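Local coordinates for reticulocyte binding protein (Streptococcus agalactiae COH1, PDB 3FAW), which probably hydrolyses alpha-1,6 linkages in pullulan and related branched glucans as a pullulanase of the streptococcal cell surface, at residues A[608-613]-A[737-742]; A[546-551]-A[719-724]; A[83-88]-A[92-97]. All blocks are in the same frame, centred on the assembly; numbering follows the deposited sequence.

Interaction 1: residues A[608-613]-A[737-742]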
# COMPACT_ATOMS: atom_id res chain seq x y z
N ILE A 608 -0.13 -8.29 19.95
CA ILE A 608 0.20 -8.42 18.52
C ILE A 608 1.36 -9.41 18.30
O ILE A 608 1.32 -10.23 17.39
CB ILE A 608 0.55 -7.05 17.87
CG1 ILE A 608 -0.69 -6.16 17.80
CG2 ILE A 608 1.13 -7.24 16.46
CD1 ILE A 608 -1.85 -6.72 16.96
N LEU A 609 2.39 -9.32 19.15
CA LEU A 609 3.60 -10.11 18.95
C LEU A 609 3.54 -11.55 19.51
O LEU A 609 4.49 -12.31 19.34
CB LEU A 609 4.81 -9.36 19.51
CG LEU A 609 5.17 -8.14 18.66
CD1 LEU A 609 6.09 -7.20 19.41
CD2 LEU A 609 5.81 -8.57 17.33
N THR A 610 2.42 -11.90 20.15
CA THR A 610 2.15 -13.28 20.58
C THR A 610 0.90 -13.87 19.89
O THR A 610 0.46 -14.97 20.23
CB THR A 610 2.01 -13.37 22.12
OG1 THR A 610 0.99 -12.47 22.58
CG2 THR A 610 3.32 -13.02 22.80
N SER A 611 0.36 -13.14 18.91
CA SER A 611 -0.78 -13.60 18.12
C SER A 611 -0.31 -14.35 16.89
O SER A 611 0.73 -14.04 16.33
CB SER A 611 -1.64 -12.41 17.66
OG SER A 611 -2.37 -11.85 18.73
N GLN A 612 -1.10 -15.33 16.46
CA GLN A 612 -0.80 -16.07 15.23
C GLN A 612 -0.92 -15.16 14.01
O GLN A 612 -1.52 -14.09 14.08
CB GLN A 612 -1.73 -17.27 15.06
CG GLN A 612 -1.71 -18.27 16.22
CD GLN A 612 -0.35 -18.91 16.42
OE1 GLN A 612 0.29 -19.33 15.46
NE2 GLN A 612 0.09 -18.99 17.67
N GLY A 613 -0.34 -15.60 12.89
CA GLY A 613 -0.39 -14.86 11.63
C GLY A 613 0.84 -14.02 11.40
O GLY A 613 1.89 -14.29 11.96
N ILE A 737 -7.19 -11.25 29.90
CA ILE A 737 -7.20 -12.48 29.11
C ILE A 737 -5.88 -13.23 29.28
O ILE A 737 -4.83 -12.63 29.48
CB ILE A 737 -7.48 -12.20 27.60
CG1 ILE A 737 -7.88 -13.49 26.87
CG2 ILE A 737 -6.27 -11.55 26.92
CD1 ILE A 737 -8.43 -13.25 25.48
N ALA A 738 -5.95 -14.56 29.20
CA ALA A 738 -4.75 -15.40 29.26
C ALA A 738 -4.89 -16.57 28.31
O ALA A 738 -5.97 -17.16 28.20
CB ALA A 738 -4.51 -15.89 30.68
N TYR A 739 -3.81 -16.91 27.61
CA TYR A 739 -3.81 -18.03 26.67
C TYR A 739 -2.49 -18.78 26.65
O TYR A 739 -1.44 -18.22 26.92
CB TYR A 739 -4.17 -17.57 25.25
CG TYR A 739 -3.46 -16.32 24.78
CD1 TYR A 739 -2.33 -16.39 23.97
CD2 TYR A 739 -3.95 -15.07 25.12
CE1 TYR A 739 -1.69 -15.23 23.52
CE2 TYR A 739 -3.33 -13.92 24.69
CZ TYR A 739 -2.21 -14.00 23.89
OH TYR A 739 -1.61 -12.83 23.48
N GLN A 740 -2.58 -20.06 26.30
CA GLN A 740 -1.42 -20.94 26.25
C GLN A 740 -1.21 -21.47 24.84
O GLN A 740 -2.16 -21.85 24.15
CB GLN A 740 -1.62 -22.11 27.21
CG GLN A 740 -0.35 -22.92 27.46
CD GLN A 740 -0.63 -24.18 28.24
OE1 GLN A 740 -0.29 -24.17 29.52
NE2 GLN A 740 -1.16 -25.16 27.71
N THR A 741 0.05 -21.49 24.41
CA THR A 741 0.43 -22.12 23.16
C THR A 741 1.63 -23.04 23.40
O THR A 741 2.34 -22.91 24.39
CB THR A 741 0.76 -21.07 22.06
OG1 THR A 741 1.16 -21.74 20.86
CG2 THR A 741 1.87 -20.12 22.52
N ILE A 742 1.81 -24.00 22.49
CA ILE A 742 2.87 -25.00 22.59
C ILE A 742 3.60 -25.04 21.26
O ILE A 742 2.96 -24.94 20.21
CB ILE A 742 2.29 -26.41 22.89
CG1 ILE A 742 1.18 -26.35 23.95
CG2 ILE A 742 3.40 -27.36 23.34
CD1 ILE A 742 0.50 -27.68 24.23
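Where the (beta/alpha)8 barrel of this pullulanase meets its C-terminal beta domain, Thr610, in segment 608-613, faces Tyr739 on strand 736-742. The phenol supplies the proton: Tyr739 OH donates to Thr610 OG1 over 2.8 Å, and the threonine oxygen lies at the edge of the ring, near its plane. With chi1 at 56°, OG1 of Thr610 sits between its own backbone N and carbonyl carbon, where it also hydrogen-bonds to Val606 O, one turn back in the helix. Side chains of Ile551 and Val751 also touch Tyr739.

Further along, Gln612 NE2 and Thr741 OG1 stand 4.3 Å apart and are joined through a third party: each makes a hydrogen bond to Ala706 O, while Gln612 OE1 receives Lys709 N. The loop after helix 685-703 is thereby laced between barrel and sheet.

A tyrosine hydroxyl, a threonine hydroxyl and a helix carbonyl thus form a short chain of hydrogen bonds at a buried interface. Each hydroxyl donates one bond, Tyr739 to Thr610 and Thr610 to the helix carbonyl of Val606, so both buried hydroxyls find acceptors.

Interaction 2: residues A[546-551]-A[719-724]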
# COMPACT_ATOMS: atom_id res chain seq x y z
N GLY A 546 -14.04 -13.55 21.15
CA GLY A 546 -13.66 -12.78 19.97
C GLY A 546 -12.20 -12.36 19.98
O GLY A 546 -11.52 -12.47 18.97
N ILE A 547 -11.74 -11.88 21.13
CA ILE A 547 -10.32 -11.54 21.34
C ILE A 547 -9.46 -12.79 21.14
O ILE A 547 -8.47 -12.75 20.42
CB ILE A 547 -10.05 -10.97 22.77
CG1 ILE A 547 -10.84 -9.67 23.01
CG2 ILE A 547 -8.56 -10.67 22.98
CD1 ILE A 547 -10.37 -8.50 22.18
N PHE A 548 -9.87 -13.90 21.77
CA PHE A 548 -9.13 -15.16 21.69
C PHE A 548 -9.03 -15.66 20.25
O PHE A 548 -7.97 -16.06 19.80
CB PHE A 548 -9.78 -16.23 22.57
CG PHE A 548 -9.09 -17.57 22.50
CD1 PHE A 548 -7.75 -17.68 22.83
CD2 PHE A 548 -9.78 -18.71 22.10
CE1 PHE A 548 -7.10 -18.91 22.76
CE2 PHE A 548 -9.14 -19.94 22.04
CZ PHE A 548 -7.79 -20.04 22.36
N LYS A 549 -10.15 -15.63 19.53
CA LYS A 549 -10.18 -16.01 18.12
C LYS A 549 -9.29 -15.11 17.26
O LYS A 549 -8.64 -15.59 16.33
CB LYS A 549 -11.62 -16.05 17.60
CG LYS A 549 -12.40 -17.25 18.11
CD LYS A 549 -13.91 -17.06 17.98
CE LYS A 549 -14.65 -18.33 18.43
NZ LYS A 549 -16.11 -18.10 18.60
N ASN A 550 -9.26 -13.81 17.55
CA ASN A 550 -8.32 -12.89 16.88
C ASN A 550 -6.87 -13.29 17.14
O ASN A 550 -6.07 -13.37 16.20
CB ASN A 550 -8.56 -11.43 17.29
CG ASN A 550 -9.60 -10.74 16.44
OD1 ASN A 550 -10.55 -10.14 16.95
ND2 ASN A 550 -9.43 -10.80 15.12
N ILE A 551 -6.54 -13.57 18.40
CA ILE A 551 -5.22 -14.08 18.78
C ILE A 551 -4.83 -15.35 17.99
O ILE A 551 -3.65 -15.56 17.71
CB ILE A 551 -5.12 -14.36 20.30
CG1 ILE A 551 -5.21 -13.05 21.09
CG2 ILE A 551 -3.82 -15.05 20.66
CD1 ILE A 551 -5.54 -13.25 22.55
N VAL A 719 -3.39 -24.06 20.66
CA VAL A 719 -3.57 -22.78 21.33
C VAL A 719 -4.92 -22.78 22.04
O VAL A 719 -5.96 -22.93 21.40
CB VAL A 719 -3.49 -21.60 20.34
CG1 VAL A 719 -3.61 -20.27 21.09
CG2 VAL A 719 -2.18 -21.65 19.55
N SER A 720 -4.89 -22.61 23.36
CA SER A 720 -6.09 -22.74 24.21
C SER A 720 -6.31 -21.53 25.11
O SER A 720 -5.38 -20.78 25.42
CB SER A 720 -6.00 -24.03 25.04
OG SER A 720 -4.78 -24.11 25.76
N LEU A 721 -7.56 -21.35 25.52
CA LEU A 721 -7.97 -20.19 26.32
C LEU A 721 -7.97 -20.54 27.81
O LEU A 721 -8.78 -21.35 28.26
CB LEU A 721 -9.37 -19.73 25.89
CG LEU A 721 -9.94 -18.49 26.58
CD1 LEU A 721 -9.08 -17.26 26.29
CD2 LEU A 721 -11.37 -18.26 26.13
N ILE A 722 -7.07 -19.92 28.56
CA ILE A 722 -6.98 -20.15 30.00
C ILE A 722 -8.15 -19.47 30.72
O ILE A 722 -8.84 -20.09 31.53
CB ILE A 722 -5.65 -19.64 30.59
CG1 ILE A 722 -4.47 -20.41 29.99
CG2 ILE A 722 -5.65 -19.78 32.11
CD1 ILE A 722 -3.11 -19.84 30.34
N THR A 723 -8.37 -18.19 30.41
CA THR A 723 -9.48 -17.44 30.98
C THR A 723 -10.78 -17.69 30.22
O THR A 723 -11.26 -16.82 29.48
CB THR A 723 -9.18 -15.93 30.97
OG1 THR A 723 -8.91 -15.50 29.63
CG2 THR A 723 -7.98 -15.61 31.86
N GLU A 724 -11.36 -18.87 30.40
CA GLU A 724 -12.70 -19.15 29.87
C GLU A 724 -13.74 -18.44 30.74
O GLU A 724 -13.49 -18.18 31.92
CB GLU A 724 -12.98 -20.65 29.84
CG GLU A 724 -12.09 -21.42 28.88
CD GLU A 724 -12.56 -22.84 28.65
OE1 GLU A 724 -13.08 -23.46 29.61
OE2 GLU A 724 -12.40 -23.34 27.52
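Leu721 lays its CB squarely over the ring of Phe548, 3.7 Å from the centroid and 4° off the ring normal, a CH-pi contact of nearly ideal placement. The leucine then runs on across the same ring toward its root: CD1 of Leu721 lies 3.7 Å from CD1 of Phe548. The far end of the phenyl group reaches the strand backbone, with CZ of Phe548 3.4 Å from Leu721 N, while Val719 O approaches the ring edge near its plane, 3.6 Å from Phe548 CZ. Val719 adds a looser touch, its CG1 4.1 Å from Phe548 CE1. The ring extends away from helix 544-551 because CG is turned opposite the backbone N (chi1 178°), carrying it out to the short strand 720-721.

In the next shell that strand is held by its neighbour, 736-742. Backbone hydrogen bonds pair Ser720 with Gln740 and Ile722 with Ala738, and Thr723 OG1 takes a further bond from Ala738 N just where the chain makes an inverse gamma turn. Ser720, whose CB points away from the helix, bonds through OG to Tyr768 OH. On the helix, Ile547 and Ile551 pack on Ile737 and Tyr739, so the same helix presses on two adjacent strands of the C-terminal sheet.

Between the two segments themselves the contact is mostly dispersion and shape, an aromatic face against aliphatic hydrogens, with an aromatic edge near a carbonyl oxygen adding at most a weak electrostatic term; the directional backbone bonds run from strand 720-721 to its neighbour 736-742.

Interaction 3: residues A[83-88]-A[92-97]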
# COMPACT_ATOMS: atom_id res chain seq x y z
N SER A 83 -26.84 -7.95 -41.43
CA SER A 83 -27.21 -9.36 -41.54
C SER A 83 -28.47 -9.69 -40.74
O SER A 83 -29.35 -10.40 -41.22
CB SER A 83 -26.05 -10.26 -41.10
OG SER A 83 -24.97 -10.17 -42.01
N ASP A 84 -28.54 -9.17 -39.51
CA ASP A 84 -29.72 -9.33 -38.65
C ASP A 84 -29.63 -8.36 -37.47
O ASP A 84 -28.57 -7.76 -37.22
CB ASP A 84 -29.79 -10.78 -38.13
CG ASP A 84 -31.18 -11.17 -37.64
OD1 ASP A 84 -32.13 -10.35 -37.73
OD2 ASP A 84 -31.32 -12.31 -37.15
N ILE A 85 -30.74 -8.18 -36.76
CA ILE A 85 -30.76 -7.42 -35.50
C ILE A 85 -31.52 -8.16 -34.40
O ILE A 85 -32.39 -8.99 -34.68
CB ILE A 85 -31.35 -6.00 -35.67
CG1 ILE A 85 -32.85 -6.05 -36.02
CG2 ILE A 85 -30.59 -5.23 -36.74
CD1 ILE A 85 -33.49 -4.68 -36.11
N THR A 86 -31.17 -7.86 -33.15
CA THR A 86 -31.84 -8.43 -31.98
C THR A 86 -32.20 -7.29 -31.03
O THR A 86 -31.35 -6.45 -30.74
CB THR A 86 -30.94 -9.46 -31.25
OG1 THR A 86 -30.71 -10.58 -32.10
CG2 THR A 86 -31.60 -9.95 -29.96
N LEU A 87 -33.45 -7.26 -30.58
CA LEU A 87 -33.93 -6.21 -29.67
C LEU A 87 -33.85 -6.67 -28.21
O LEU A 87 -34.41 -7.71 -27.85
CB LEU A 87 -35.38 -5.83 -30.00
CG LEU A 87 -35.62 -4.88 -31.18
CD1 LEU A 87 -35.12 -5.48 -32.49
CD2 LEU A 87 -37.11 -4.53 -31.28
N ASP A 88 -33.14 -5.90 -27.39
CA ASP A 88 -33.19 -6.06 -25.94
C ASP A 88 -34.00 -4.90 -25.36
O ASP A 88 -33.47 -3.81 -25.13
CB ASP A 88 -31.77 -6.09 -25.35
CG ASP A 88 -31.75 -6.51 -23.88
OD1 ASP A 88 -32.79 -6.37 -23.19
OD2 ASP A 88 -30.68 -6.95 -23.41
N SER A 92 -32.96 -1.49 -23.51
CA SER A 92 -33.18 -0.55 -24.60
C SER A 92 -31.96 -0.47 -25.52
O SER A 92 -31.57 0.61 -25.96
CB SER A 92 -33.57 0.83 -24.07
OG SER A 92 -34.83 0.77 -23.42
N LEU A 93 -31.35 -1.63 -25.78
CA LEU A 93 -30.24 -1.72 -26.71
C LEU A 93 -30.56 -2.66 -27.86
O LEU A 93 -31.28 -3.65 -27.69
CB LEU A 93 -28.94 -2.13 -25.99
CG LEU A 93 -28.83 -3.49 -25.31
CD1 LEU A 93 -28.61 -4.59 -26.32
CD2 LEU A 93 -27.69 -3.48 -24.30
N LEU A 94 -30.03 -2.32 -29.03
CA LEU A 94 -30.23 -3.08 -30.25
C LEU A 94 -28.90 -3.69 -30.66
O LEU A 94 -27.92 -2.97 -30.87
CB LEU A 94 -30.75 -2.14 -31.34
CG LEU A 94 -31.08 -2.73 -32.71
CD1 LEU A 94 -32.30 -3.64 -32.62
CD2 LEU A 94 -31.31 -1.61 -33.71
N ILE A 95 -28.85 -5.01 -30.75
CA ILE A 95 -27.63 -5.71 -31.19
C ILE A 95 -27.69 -5.88 -32.71
O ILE A 95 -28.61 -6.50 -33.24
CB ILE A 95 -27.44 -7.07 -30.49
CG1 ILE A 95 -27.49 -6.90 -28.97
CG2 ILE A 95 -26.12 -7.71 -30.90
CD1 ILE A 95 -28.89 -6.99 -28.38
N ILE A 96 -26.70 -5.31 -33.41
CA ILE A 96 -26.67 -5.25 -34.87
C ILE A 96 -25.58 -6.19 -35.39
O ILE A 96 -24.42 -6.07 -34.98
CB ILE A 96 -26.37 -3.81 -35.36
CG1 ILE A 96 -27.30 -2.79 -34.70
CG2 ILE A 96 -26.49 -3.73 -36.88
CD1 ILE A 96 -26.84 -1.35 -34.82
N LYS A 97 -25.96 -7.10 -36.29
CA LYS A 97 -25.05 -8.10 -36.85
C LYS A 97 -24.71 -7.80 -38.31
O LYS A 97 -25.55 -7.32 -39.08
CB LYS A 97 -25.66 -9.50 -36.77
CG LYS A 97 -25.96 -9.98 -35.36
CD LYS A 97 -26.58 -11.37 -35.39
CE LYS A 97 -27.22 -11.73 -34.05
NZ LYS A 97 -26.21 -11.94 -32.98
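Leu87 and Leu94 lie side by side and point the same way, their CD1 atoms only 3.4 Å apart, closer than carbons usually pack. Leu94, with CG opposite its backbone N (chi1 -178°), also meets Ile85, whose CD1 comes to 3.8 Å from CD1 of Leu94 as the two side chains cross obliquely. One methyl, Leu94 CD1, therefore serves two partners on the opposing strand. Ile96 shares this face, and helix 64-69 covers part of it, setting Ile66 against Ile85 and Leu94.

These residues belong to the antiparallel beta hairpin formed by strands 79-88 and 93-98, whose segments run at 164° to each other. Thr86 and Ile95 form a hydrogen-bonded pair, with Thr86 N to Ile95 O and Ile95 N to Thr86 O both 2.9 Å. A G1 bulge, in which Ser92 and Leu93 both face Asp88, marks the turn end; a classic bulge sets Ser83 and Asp84 against Lys97 at the other.

On the reverse face, Leu93 bends its CD1 to within 3.6 Å of Asp88 CB. Lys97 lays the start of its chain against the opposite strand, CB 3.4 Å from Asp84 O, then turns off, its chain bent at chi4 (-69°), with NZ 6.6 Å from Asp84 OD2. OD1 of Asp84 forms a salt bridge with Lys63 and accepts Ile85 N at 2.8 Å from above the carboxylate plane.

Interactions 1 and 2 are two parts of one interface, their centres 8 Å apart. Strands 736-742 and 720-721 are neighbours in the C-terminal sheet, where Gln740 O lies 2.9 Å from Ser720 N, probably as a hydrogen bond. On the barrel side, Gln612 N probably bonds to Ile551 O at 2.8 Å, tying the end of one segment to the other. The order along the chain crosses, each barrel segment being paired with a later sheet segment. The side chain of Gln612 is about 13 Å from a bound calcium ion. Interaction 3 stands apart in an N-terminal beta domain, its nearest atoms about 47 Å from interaction 1 and about 44 Å from interaction 2.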